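Local coordinates for putative pyridoxal phosphate-dependent transferase (PDB 4DQ6), which binds pyridoxal-5'-phosphate and is probably a transferase of the class I and II aminotransferase family, at residues Leu299-Asp304 with Cys374-Leu379; Trp38-Asp43 with Tyr367-Leu372; Asp33-Trp38 with Leu379-Ile384; Tyr151-Glu156 with Arg179-Asp184. One frame throughout, in Å; residues are numbered along the deposited sequence.

Contact 1: residues Leu299-Asp304 with Cys374-Leu379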
# COMPACT_ATOMS: atom_id res chain seq x y z
N LEU A 299 -11.20 -14.29 -24.30
CA LEU A 299 -10.90 -15.29 -23.33
C LEU A 299 -11.67 -16.54 -23.60
O LEU A 299 -11.11 -17.62 -23.54
CB LEU A 299 -11.28 -14.75 -21.96
CG LEU A 299 -11.17 -15.75 -20.85
CD1 LEU A 299 -9.72 -16.13 -20.76
CD2 LEU A 299 -11.69 -15.06 -19.59
N GLU A 300 -12.97 -16.40 -23.86
CA GLU A 300 -13.76 -17.59 -24.07
C GLU A 300 -13.31 -18.36 -25.30
O GLU A 300 -13.27 -19.60 -25.32
CB GLU A 300 -15.25 -17.29 -24.11
CG GLU A 300 -16.08 -18.58 -24.05
CD GLU A 300 -17.44 -18.46 -23.33
OE1 GLU A 300 -17.81 -17.35 -22.87
OE2 GLU A 300 -18.13 -19.53 -23.24
N SER A 301 -12.89 -17.63 -26.32
CA SER A 301 -12.32 -18.31 -27.47
C SER A 301 -11.02 -19.04 -27.15
O SER A 301 -10.81 -20.20 -27.52
CB SER A 301 -12.11 -17.28 -28.55
OG SER A 301 -11.66 -17.88 -29.76
N ASN A 302 -10.12 -18.40 -26.41
CA ASN A 302 -8.90 -19.07 -25.88
C ASN A 302 -9.25 -20.36 -25.12
O ASN A 302 -8.57 -21.34 -25.26
CB ASN A 302 -8.05 -18.18 -24.96
CG ASN A 302 -6.98 -17.36 -25.71
OD1 ASN A 302 -6.92 -17.31 -26.99
ND2 ASN A 302 -6.19 -16.61 -24.93
N ILE A 303 -10.26 -20.27 -24.23
CA ILE A 303 -10.65 -21.41 -23.41
C ILE A 303 -11.14 -22.57 -24.28
O ILE A 303 -10.69 -23.70 -24.15
CB ILE A 303 -11.68 -20.96 -22.38
CG1 ILE A 303 -11.01 -20.17 -21.27
CG2 ILE A 303 -12.40 -22.19 -21.84
CD1 ILE A 303 -11.96 -19.35 -20.41
N ASP A 304 -12.01 -22.25 -25.22
CA ASP A 304 -12.53 -23.25 -26.15
C ASP A 304 -11.39 -23.87 -27.01
O ASP A 304 -11.32 -25.07 -27.17
CB ASP A 304 -13.62 -22.61 -27.00
CG ASP A 304 -14.90 -22.38 -26.27
OD1 ASP A 304 -15.11 -22.98 -25.18
OD2 ASP A 304 -15.70 -21.59 -26.78
N CYS A 374 -3.77 -14.39 -22.26
CA CYS A 374 -2.56 -14.10 -23.03
C CYS A 374 -2.92 -14.22 -24.52
O CYS A 374 -3.93 -14.83 -24.85
CB CYS A 374 -1.42 -15.03 -22.69
SG CYS A 374 -1.74 -16.77 -23.03
N PRO A 375 -2.10 -13.69 -25.42
CA PRO A 375 -2.40 -13.87 -26.84
C PRO A 375 -2.55 -15.33 -27.24
O PRO A 375 -1.85 -16.20 -26.72
CB PRO A 375 -1.21 -13.20 -27.54
CG PRO A 375 -0.78 -12.14 -26.58
CD PRO A 375 -0.96 -12.76 -25.23
N ARG A 376 -3.42 -15.60 -28.23
CA ARG A 376 -3.57 -16.91 -28.78
C ARG A 376 -2.25 -17.58 -29.12
O ARG A 376 -2.06 -18.77 -28.85
CB ARG A 376 -4.51 -16.89 -30.01
CG ARG A 376 -4.74 -18.27 -30.63
CD ARG A 376 -5.38 -19.30 -29.70
NE ARG A 376 -6.68 -18.82 -29.33
CZ ARG A 376 -7.80 -18.99 -30.02
NH1 ARG A 376 -7.80 -19.63 -31.19
NH2 ARG A 376 -8.91 -18.41 -29.60
N SER A 377 -1.35 -16.83 -29.77
CA SER A 377 -0.05 -17.35 -30.16
C SER A 377 0.73 -17.92 -28.95
O SER A 377 1.39 -18.94 -29.08
CB SER A 377 0.75 -16.27 -30.93
OG SER A 377 0.28 -16.14 -32.24
N MET A 378 0.70 -17.19 -27.83
CA MET A 378 1.42 -17.60 -26.63
C MET A 378 0.76 -18.82 -25.98
O MET A 378 1.41 -19.74 -25.53
CB MET A 378 1.43 -16.45 -25.62
CG MET A 378 2.03 -16.79 -24.29
SD MET A 378 2.33 -15.30 -23.32
CE MET A 378 2.64 -16.05 -21.70
N LEU A 379 -0.56 -18.83 -26.00
CA LEU A 379 -1.33 -19.98 -25.51
C LEU A 379 -1.03 -21.24 -26.30
O LEU A 379 -0.76 -22.31 -25.76
CB LEU A 379 -2.82 -19.65 -25.54
CG LEU A 379 -3.75 -20.80 -25.13
CD1 LEU A 379 -3.45 -21.49 -23.76
CD2 LEU A 379 -5.22 -20.34 -25.15
O HOH W 1 -9.04 -15.80 -28.36

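Contact 2: residues Trp38-Asp43 with Tyr367-Leu372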
# COMPACT_ATOMS: atom_id res chain seq x y z
N TRP A 38 1.52 -18.79 -15.16
CA TRP A 38 1.29 -19.13 -13.75
C TRP A 38 0.55 -18.00 -13.06
O TRP A 38 -0.69 -17.98 -13.03
CB TRP A 38 2.61 -19.59 -13.09
CG TRP A 38 3.74 -18.56 -13.06
CD1 TRP A 38 4.41 -17.96 -14.14
CD2 TRP A 38 4.40 -18.02 -11.87
NE1 TRP A 38 5.37 -17.09 -13.70
CE2 TRP A 38 5.42 -17.10 -12.34
CE3 TRP A 38 4.23 -18.19 -10.48
CZ2 TRP A 38 6.24 -16.40 -11.49
CZ3 TRP A 38 5.05 -17.46 -9.62
CH2 TRP A 38 6.06 -16.60 -10.11
N VAL A 39 1.29 -16.99 -12.60
CA VAL A 39 0.72 -15.82 -11.89
C VAL A 39 -0.50 -15.24 -12.61
O VAL A 39 -0.45 -14.98 -13.84
CB VAL A 39 1.83 -14.73 -11.83
CG1 VAL A 39 1.25 -13.29 -11.74
CG2 VAL A 39 2.82 -15.05 -10.71
N ALA A 40 -1.56 -14.92 -11.89
CA ALA A 40 -2.78 -14.32 -12.44
C ALA A 40 -2.67 -12.81 -12.65
O ALA A 40 -3.28 -12.00 -11.94
CB ALA A 40 -3.98 -14.67 -11.50
N ASP A 41 -1.91 -12.44 -13.68
CA ASP A 41 -2.09 -11.16 -14.36
C ASP A 41 -2.06 -11.50 -15.83
O ASP A 41 -1.77 -12.62 -16.21
CB ASP A 41 -1.13 -10.03 -13.92
CG ASP A 41 0.30 -10.22 -14.34
OD1 ASP A 41 0.60 -11.03 -15.25
OD2 ASP A 41 1.17 -9.50 -13.77
N MET A 42 -2.39 -10.54 -16.67
CA MET A 42 -2.59 -10.84 -18.06
C MET A 42 -1.43 -10.36 -18.90
O MET A 42 -0.81 -9.33 -18.59
CB MET A 42 -3.86 -10.14 -18.58
CG MET A 42 -5.13 -10.22 -17.73
SD MET A 42 -6.41 -9.32 -18.72
CE MET A 42 -7.76 -9.39 -17.51
N ASP A 43 -1.17 -11.03 -20.01
CA ASP A 43 -0.20 -10.52 -21.00
C ASP A 43 -0.91 -9.74 -22.09
O ASP A 43 -0.68 -9.92 -23.34
CB ASP A 43 0.60 -11.65 -21.60
CG ASP A 43 1.59 -12.25 -20.61
OD1 ASP A 43 2.59 -11.58 -20.28
OD2 ASP A 43 1.37 -13.39 -20.17
N TYR A 367 -3.27 -31.84 -10.30
CA TYR A 367 -3.73 -30.76 -11.16
C TYR A 367 -2.62 -29.74 -11.40
O TYR A 367 -1.67 -29.66 -10.65
CB TYR A 367 -4.89 -30.03 -10.47
CG TYR A 367 -6.21 -30.71 -10.67
CD1 TYR A 367 -6.64 -31.67 -9.77
CD2 TYR A 367 -7.07 -30.35 -11.71
CE1 TYR A 367 -7.86 -32.30 -9.96
CE2 TYR A 367 -8.30 -30.99 -11.88
CZ TYR A 367 -8.68 -31.92 -11.00
OH TYR A 367 -9.95 -32.47 -11.20
N GLN A 368 -2.79 -28.95 -12.46
CA GLN A 368 -2.04 -27.73 -12.70
C GLN A 368 -3.02 -26.66 -13.16
O GLN A 368 -3.97 -26.96 -13.87
CB GLN A 368 -0.99 -27.90 -13.83
CG GLN A 368 -0.02 -29.03 -13.58
CD GLN A 368 1.12 -28.66 -12.64
OE1 GLN A 368 1.63 -27.53 -12.73
NE2 GLN A 368 1.60 -29.63 -11.82
N ARG A 369 -2.75 -25.44 -12.75
CA ARG A 369 -3.48 -24.25 -13.19
C ARG A 369 -2.74 -23.42 -14.24
O ARG A 369 -1.57 -23.08 -14.08
CB ARG A 369 -3.83 -23.38 -11.98
CG ARG A 369 -4.97 -22.44 -12.19
CD ARG A 369 -5.00 -21.32 -11.16
NE ARG A 369 -3.87 -20.37 -11.28
CZ ARG A 369 -3.65 -19.39 -10.44
NH1 ARG A 369 -4.45 -19.21 -9.36
NH2 ARG A 369 -2.64 -18.56 -10.64
N ILE A 370 -3.49 -23.15 -15.31
CA ILE A 370 -2.97 -22.50 -16.50
C ILE A 370 -3.70 -21.16 -16.73
O ILE A 370 -4.92 -21.11 -16.81
CB ILE A 370 -3.10 -23.36 -17.75
CG1 ILE A 370 -2.63 -24.80 -17.49
CG2 ILE A 370 -2.27 -22.75 -18.86
CD1 ILE A 370 -2.80 -25.78 -18.62
N ASN A 371 -2.90 -20.09 -16.83
CA ASN A 371 -3.37 -18.76 -17.12
C ASN A 371 -3.61 -18.49 -18.60
O ASN A 371 -2.64 -18.48 -19.35
CB ASN A 371 -2.41 -17.73 -16.51
CG ASN A 371 -2.85 -16.30 -16.69
OD1 ASN A 371 -3.67 -15.97 -17.56
ND2 ASN A 371 -2.19 -15.41 -15.96
N LEU A 372 -4.87 -18.30 -19.00
CA LEU A 372 -5.24 -18.12 -20.42
C LEU A 372 -5.43 -16.70 -20.85
O LEU A 372 -5.91 -16.45 -21.99
CB LEU A 372 -6.47 -18.99 -20.73
CG LEU A 372 -6.16 -20.35 -21.35
CD1 LEU A 372 -5.17 -21.15 -20.50
CD2 LEU A 372 -7.46 -21.13 -21.63
O HOH W 2 -2.28 -20.25 -13.49
O HOH W 3 -1.90 -16.06 -8.85

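Contact 3: residues Asp33-Trp38 with Leu379-Ile384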
# COMPACT_ATOMS: atom_id res chain seq x y z
N ASP A 33 14.06 -19.23 -17.39
CA ASP A 33 13.96 -19.56 -18.79
C ASP A 33 12.78 -20.49 -19.08
O ASP A 33 12.96 -21.64 -19.54
CB ASP A 33 15.25 -20.22 -19.24
CG ASP A 33 15.37 -20.24 -20.71
OD1 ASP A 33 14.83 -19.28 -21.31
OD2 ASP A 33 15.99 -21.18 -21.27
N LEU A 34 11.58 -20.00 -18.76
CA LEU A 34 10.34 -20.71 -18.94
C LEU A 34 9.28 -19.80 -19.59
O LEU A 34 9.34 -18.61 -19.45
CB LEU A 34 9.82 -21.17 -17.58
CG LEU A 34 10.78 -22.04 -16.79
CD1 LEU A 34 10.17 -22.17 -15.41
CD2 LEU A 34 10.98 -23.38 -17.45
N LEU A 35 8.30 -20.41 -20.26
CA LEU A 35 7.14 -19.68 -20.78
C LEU A 35 6.16 -19.56 -19.59
O LEU A 35 5.71 -20.57 -19.10
CB LEU A 35 6.48 -20.46 -21.92
CG LEU A 35 5.32 -19.80 -22.72
CD1 LEU A 35 5.21 -20.37 -24.13
CD2 LEU A 35 3.99 -20.00 -22.03
N PRO A 36 5.83 -18.34 -19.18
CA PRO A 36 5.05 -18.20 -17.93
C PRO A 36 3.54 -18.26 -18.16
O PRO A 36 2.98 -17.47 -18.91
CB PRO A 36 5.48 -16.81 -17.44
CG PRO A 36 5.74 -16.08 -18.69
CD PRO A 36 6.37 -17.05 -19.63
N MET A 37 2.87 -19.16 -17.46
CA MET A 37 1.43 -19.26 -17.50
C MET A 37 0.88 -19.44 -16.10
O MET A 37 -0.13 -20.18 -15.90
CB MET A 37 1.00 -20.47 -18.35
CG MET A 37 1.56 -20.49 -19.76
SD MET A 37 0.90 -19.25 -20.88
CE MET A 37 -0.73 -19.94 -21.28
N TRP A 38 1.52 -18.79 -15.16
CA TRP A 38 1.29 -19.13 -13.75
C TRP A 38 0.55 -18.00 -13.06
O TRP A 38 -0.69 -17.98 -13.03
CB TRP A 38 2.61 -19.59 -13.09
CG TRP A 38 3.74 -18.56 -13.06
CD1 TRP A 38 4.41 -17.96 -14.14
CD2 TRP A 38 4.40 -18.02 -11.87
NE1 TRP A 38 5.37 -17.09 -13.70
CE2 TRP A 38 5.42 -17.10 -12.34
CE3 TRP A 38 4.23 -18.19 -10.48
CZ2 TRP A 38 6.24 -16.40 -11.49
CZ3 TRP A 38 5.05 -17.46 -9.62
CH2 TRP A 38 6.06 -16.60 -10.11
N LEU A 379 -0.56 -18.83 -26.00
CA LEU A 379 -1.33 -19.98 -25.51
C LEU A 379 -1.03 -21.24 -26.30
O LEU A 379 -0.76 -22.31 -25.76
CB LEU A 379 -2.82 -19.65 -25.54
CG LEU A 379 -3.75 -20.80 -25.13
CD1 LEU A 379 -3.45 -21.49 -23.76
CD2 LEU A 379 -5.22 -20.34 -25.15
N GLU A 380 -1.02 -21.11 -27.63
CA GLU A 380 -0.62 -22.25 -28.50
C GLU A 380 0.77 -22.77 -28.13
O GLU A 380 1.00 -23.97 -28.01
CB GLU A 380 -0.73 -21.97 -30.02
CG GLU A 380 0.09 -23.04 -30.76
CD GLU A 380 0.12 -22.95 -32.27
OE1 GLU A 380 0.64 -21.97 -32.85
OE2 GLU A 380 -0.35 -23.93 -32.87
N GLU A 381 1.73 -21.86 -27.99
CA GLU A 381 3.06 -22.25 -27.62
C GLU A 381 3.09 -22.97 -26.29
O GLU A 381 3.81 -23.94 -26.13
CB GLU A 381 4.00 -21.01 -27.66
CG GLU A 381 5.46 -21.31 -27.69
CD GLU A 381 6.27 -20.07 -27.40
OE1 GLU A 381 6.02 -19.04 -28.07
OE2 GLU A 381 7.16 -20.12 -26.50
N ALA A 382 2.29 -22.48 -25.36
CA ALA A 382 2.25 -23.12 -24.04
C ALA A 382 1.70 -24.54 -24.13
O ALA A 382 2.27 -25.44 -23.57
CB ALA A 382 1.41 -22.31 -23.09
N LEU A 383 0.69 -24.73 -24.93
CA LEU A 383 0.08 -26.08 -25.06
C LEU A 383 1.03 -27.05 -25.76
O LEU A 383 1.12 -28.22 -25.41
CB LEU A 383 -1.28 -26.02 -25.73
CG LEU A 383 -2.37 -25.27 -24.98
CD1 LEU A 383 -3.49 -24.88 -25.91
CD2 LEU A 383 -2.85 -26.12 -23.79
N ILE A 384 1.78 -26.55 -26.75
CA ILE A 384 2.81 -27.35 -27.42
C ILE A 384 3.92 -27.79 -26.46
O ILE A 384 4.34 -28.96 -26.45
CB ILE A 384 3.42 -26.59 -28.60
CG1 ILE A 384 2.38 -26.35 -29.71
CG2 ILE A 384 4.63 -27.36 -29.09
CD1 ILE A 384 2.85 -25.32 -30.73

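Contact 4: residues Tyr151-Glu156 with Arg179-Asp184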
# COMPACT_ATOMS: atom_id res chain seq x y z
N TYR A 151 -17.14 -29.56 -9.63
CA TYR A 151 -17.03 -29.30 -8.21
C TYR A 151 -18.30 -28.67 -7.65
O TYR A 151 -18.91 -27.79 -8.23
CB TYR A 151 -15.87 -28.36 -7.88
CG TYR A 151 -14.51 -28.94 -8.10
CD1 TYR A 151 -13.93 -28.92 -9.37
CD2 TYR A 151 -13.84 -29.66 -7.08
CE1 TYR A 151 -12.67 -29.46 -9.59
CE2 TYR A 151 -12.57 -30.21 -7.28
CZ TYR A 151 -11.99 -30.07 -8.58
OH TYR A 151 -10.75 -30.64 -8.72
N ILE A 152 -18.66 -29.08 -6.44
CA ILE A 152 -19.70 -28.44 -5.64
C ILE A 152 -19.21 -28.28 -4.20
O ILE A 152 -18.22 -28.88 -3.79
CB ILE A 152 -21.07 -29.21 -5.70
CG1 ILE A 152 -21.01 -30.59 -5.04
CG2 ILE A 152 -21.56 -29.12 -7.19
CD1 ILE A 152 -22.39 -31.23 -4.81
N MET A 153 -19.88 -27.42 -3.49
CA MET A 153 -19.71 -27.39 -2.00
C MET A 153 -20.13 -28.67 -1.30
O MET A 153 -21.13 -29.33 -1.67
CB MET A 153 -20.43 -26.19 -1.45
CG MET A 153 -20.03 -24.86 -2.11
SD MET A 153 -20.70 -23.48 -1.15
CE MET A 153 -20.15 -22.11 -2.15
N ASP A 154 -19.36 -29.06 -0.27
CA ASP A 154 -19.73 -30.21 0.52
C ASP A 154 -20.49 -29.75 1.77
O ASP A 154 -19.91 -29.53 2.82
CB ASP A 154 -18.51 -31.05 0.87
CG ASP A 154 -18.87 -32.39 1.48
OD1 ASP A 154 -20.01 -32.53 2.00
OD2 ASP A 154 -18.02 -33.32 1.44
N TYR A 155 -21.80 -29.59 1.61
CA TYR A 155 -22.61 -28.93 2.61
C TYR A 155 -22.67 -29.75 3.89
O TYR A 155 -22.69 -29.15 4.98
CB TYR A 155 -24.02 -28.64 2.08
CG TYR A 155 -24.05 -27.66 0.93
CD1 TYR A 155 -23.78 -26.29 1.14
CD2 TYR A 155 -24.29 -28.09 -0.33
CE1 TYR A 155 -23.82 -25.39 0.11
CE2 TYR A 155 -24.32 -27.18 -1.37
CZ TYR A 155 -24.05 -25.86 -1.14
OH TYR A 155 -24.12 -24.96 -2.17
N GLU A 156 -22.73 -31.09 3.77
CA GLU A 156 -22.68 -31.98 4.92
C GLU A 156 -21.36 -31.78 5.66
O GLU A 156 -21.34 -31.74 6.89
CB GLU A 156 -22.83 -33.46 4.50
CG GLU A 156 -22.91 -34.47 5.64
CD GLU A 156 -23.00 -35.93 5.17
OE1 GLU A 156 -23.64 -36.74 5.86
OE2 GLU A 156 -22.44 -36.24 4.10
N ARG A 179 -15.53 -22.25 -10.63
CA ARG A 179 -16.98 -22.27 -10.30
C ARG A 179 -17.54 -20.85 -10.11
O ARG A 179 -16.99 -20.08 -9.32
CB ARG A 179 -17.34 -23.13 -9.07
CG ARG A 179 -17.41 -24.64 -9.27
CD ARG A 179 -18.37 -25.15 -10.32
NE ARG A 179 -19.62 -24.39 -10.37
CZ ARG A 179 -20.69 -24.55 -9.62
NH1 ARG A 179 -21.71 -23.75 -9.74
NH2 ARG A 179 -20.71 -25.52 -8.71
N VAL A 180 -18.64 -20.55 -10.78
CA VAL A 180 -19.47 -19.41 -10.54
C VAL A 180 -20.68 -19.96 -9.75
O VAL A 180 -21.55 -20.61 -10.32
CB VAL A 180 -19.85 -18.71 -11.87
CG1 VAL A 180 -20.89 -17.64 -11.67
CG2 VAL A 180 -18.59 -18.12 -12.53
N TRP A 181 -20.71 -19.79 -8.44
CA TRP A 181 -21.76 -20.40 -7.65
C TRP A 181 -23.12 -19.85 -8.06
O TRP A 181 -23.28 -18.63 -8.29
CB TRP A 181 -21.51 -20.12 -6.19
CG TRP A 181 -20.13 -20.59 -5.70
CD1 TRP A 181 -19.09 -19.79 -5.26
CD2 TRP A 181 -19.61 -21.94 -5.66
NE1 TRP A 181 -18.02 -20.52 -4.91
CE2 TRP A 181 -18.23 -21.83 -5.18
CE3 TRP A 181 -20.08 -23.15 -6.04
CZ2 TRP A 181 -17.44 -22.97 -4.95
CZ3 TRP A 181 -19.28 -24.29 -5.80
CH2 TRP A 181 -17.97 -24.18 -5.35
N THR A 182 -24.14 -20.73 -8.09
CA THR A 182 -25.49 -20.27 -8.39
C THR A 182 -26.13 -19.68 -7.12
O THR A 182 -25.64 -19.87 -5.99
CB THR A 182 -26.38 -21.41 -8.89
OG1 THR A 182 -26.55 -22.33 -7.79
CG2 THR A 182 -25.74 -22.16 -10.08
N LYS A 183 -27.16 -18.89 -7.32
CA LYS A 183 -27.88 -18.31 -6.18
C LYS A 183 -28.29 -19.38 -5.23
O LYS A 183 -28.13 -19.22 -4.02
CB LYS A 183 -29.07 -17.53 -6.68
CG LYS A 183 -29.88 -16.93 -5.55
CD LYS A 183 -31.20 -16.45 -6.11
CE LYS A 183 -31.01 -15.07 -6.70
NZ LYS A 183 -30.75 -14.06 -5.62
N ASP A 184 -28.82 -20.48 -5.74
CA ASP A 184 -29.23 -21.54 -4.83
C ASP A 184 -28.08 -22.20 -4.06
O ASP A 184 -28.21 -22.60 -2.87
CB ASP A 184 -30.06 -22.61 -5.53
CG ASP A 184 -31.49 -22.14 -5.89
OD1 ASP A 184 -31.94 -21.08 -5.42
OD2 ASP A 184 -32.18 -22.92 -6.61

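Contact 1: residues Leu299-Asp304 with Cys374-Leu379
N302 OD1 is held by two bonds: one from R376 NE at 2.8 Å, almost straight (175° at the hydrogen), and one from a water that also takes a hydrogen from R376 NH2. The amide of N302 and the guanidinium of R376 are turned 59° apart. At the other end, N302 ND2 gives one hydrogen to C374 O (2.9 Å), nearly along the C=O axis, and another to L372 O. Four bonds fix the rotation of this buried amide. R376 has CG anti to its backbone N (chi1 -179°) and bends at chi2 and chi3, turning the edge of its guanidinium to helix 289-313. The same edge serves S301, whose OG accepts from R376 NH2 at 2.8 Å, in a more bent bond that stays in the guanidinium plane. L379 CD2 packs 3.5 Å from N302 CG, the two side chains sliding past each other in opposite directions. P375 is the N-cap residue of helix 376-390; R376 and C374, at its start and just before it, are tied to N302 of helix 289-313. F305 of that helix also touches R376 and L379, and strand 367-371 runs into the junction through L372.

Contact 2: residues Trp38-Asp43 with Tyr367-Leu372
Side chains of strand 367-371 donate hydrogen bonds here to backbone carbonyls of an irregular loop. N371, with CG anti to its backbone N (chi1 -177°), spends both hydrogens of ND2 on the loop: V39 O and D41 O each lie 2.8 Å from N371 ND2. D41 O is met in its carbonyl plane, whereas the donor stands above the plane of V39 O. That carbonyl also accepts from D41 N (2.9 Å), closing an inverse gamma turn centred on A40. The amide's other end, N371 OD1, takes the backbone N of A373.

In the charged part, the chain of R369 bends at chi3 (68°), and R369 NH2 reaches W38 O at 3.1 Å with the oxygen near the guanidinium plane but the donor well above the carbonyl plane. NH1 turns instead to N175 OD1, a residue of the pyridoxal-5'-phosphate pocket.

Along the same guanidinium edge, one water accepts from R369 NE at 2.7 Å and lies within hydrogen-bonding distance of W38 O (2.8 Å) as well; a second joins R369 NH2 to A40 N.

The side chain of A40 is about 5 Å from the bound pyridoxal-5'-phosphate, and D41 OD2 accepts from Y65 N of the second subunit, while D41 OD1 pairs with R14. Strand 367-371 lies between strands 327-331 and 355-356; L372 packs on I303 and A306 of helix 289-313, and I370 on I386 of helix 376-390.

Contact 3: residues Asp33-Trp38 with Leu379-Ile384
L379, already placed against helix 289-313 by one methyl, offers its other methyl to M37: L379 CD1 lies 4.0 Å from M37 CE, the two chains crossing at about a right angle. Two residues further along helix 376-390, E381 holds CG anti to its backbone N (chi1 -163°) and extends beyond it, so that its stem runs obliquely past L35 CD1. The carboxylate ends close to that methyl, with E381 OE2 3.1 Å from L35 CD1, a close van der Waals contact of carboxylate and methyl; the same oxygen has a weak, long ion pair with R385. Both L35 and E381 were deposited in two conformers, consistent with more than one position there.

Strand 35-36 runs parallel to strand 352-353, and this two-stranded sheet is packed against the C-terminal helix of an aminotransferase-type chain, which brings an early part of the chain onto its last helix.

A382, one turn after M378, is where L35 and M37 converge. Its CB receives L35 CD2 at 3.6 Å and M37 CE at 3.7 Å. L35 reaches it with CG anti to its backbone N, whereas M37 has CG anti to the carbonyl carbon and then bends at chi2 (-70°) and chi3 (-76°). That double bend curls the thioether over the alanine methyl, and M37 SD comes to 3.8 Å from A382 CB. L354 and C374 also touch the side chain of M37.

Contact 4: residues Tyr151-Glu156 with Arg179-Asp184
M153 lays its terminal methyl over the indole of W181, with CE 3.6 Å from the centroid of the five-membered ring and only 13° off its normal, a CH-pi contact. M153 CG sits at the six-membered half, 3.8 Å from W181 CZ3, so that the extended thioether crosses the ring obliquely. Its sulfur, 4.8 Å from the centroid of the six-membered ring, makes this a Met-aromatic pair. The methionine starts with CG anti to the carbonyl carbon (chi1 -54°) and stays extended beyond, which carries the methyl across the bicycle. R179 CB covers the opposite face of the indole near its rim, leaving W181 between methionine and arginine, while W181 NE1 donates to the backbone O of C171, a residue of the pyridoxal-5'-phosphate pocket.

The two segments belong to the large domain of the aminotransferase fold. Strand 151-152 pairs with strand 144-145 in a small antiparallel hairpin and leads into helix 155-161, whose N-cap is D154; the loop through R179 and W181 leads into helix 183-195, whose N-cap is T182.

A polar contact accompanies this packing. R179 is bent at chi2 and chi3 and folds back so that W181 CE3 lies over one face of the guanidinium, toward its rim, and R179 NH2 donates to Y151 O at 2.9 Å, nearly along the C=O axis and close to the guanidinium plane. R179 NH1 reaches V180 O at 3.2 Å in a more bent bond. The charge itself is met outside, by E185 at NH1 and E323 at NE. I152 CG2 lies 4.0 Å from R179 NH2, its side chain alongside the arginine.

In the fold
Contacts 1, 2 and 3 form one cluster in which helix 376-390 serves contacts 1 and 3 and the strand before it serves contact 2. They touch directly: M37 O lies 2.9 Å from N371 N, a probable hydrogen bond, and L379 is common to contacts 1 and 3. All four contacts are largely buried, but their chemistry differs. Contacts 1 and 2 are polar, with amide and guanidinium groups satisfying one another or backbone carbonyls, and contact 2 lies nearest the pyridoxal-5'-phosphate. Contact 3 is mainly apolar, with the exposed E381 at its margin. Contact 4 combines a CH-pi and Met-aromatic contact with an arginine-to-carbonyl bond, its R179 and I152 partly exposed, and meets contact 2 through Y151 and Y367.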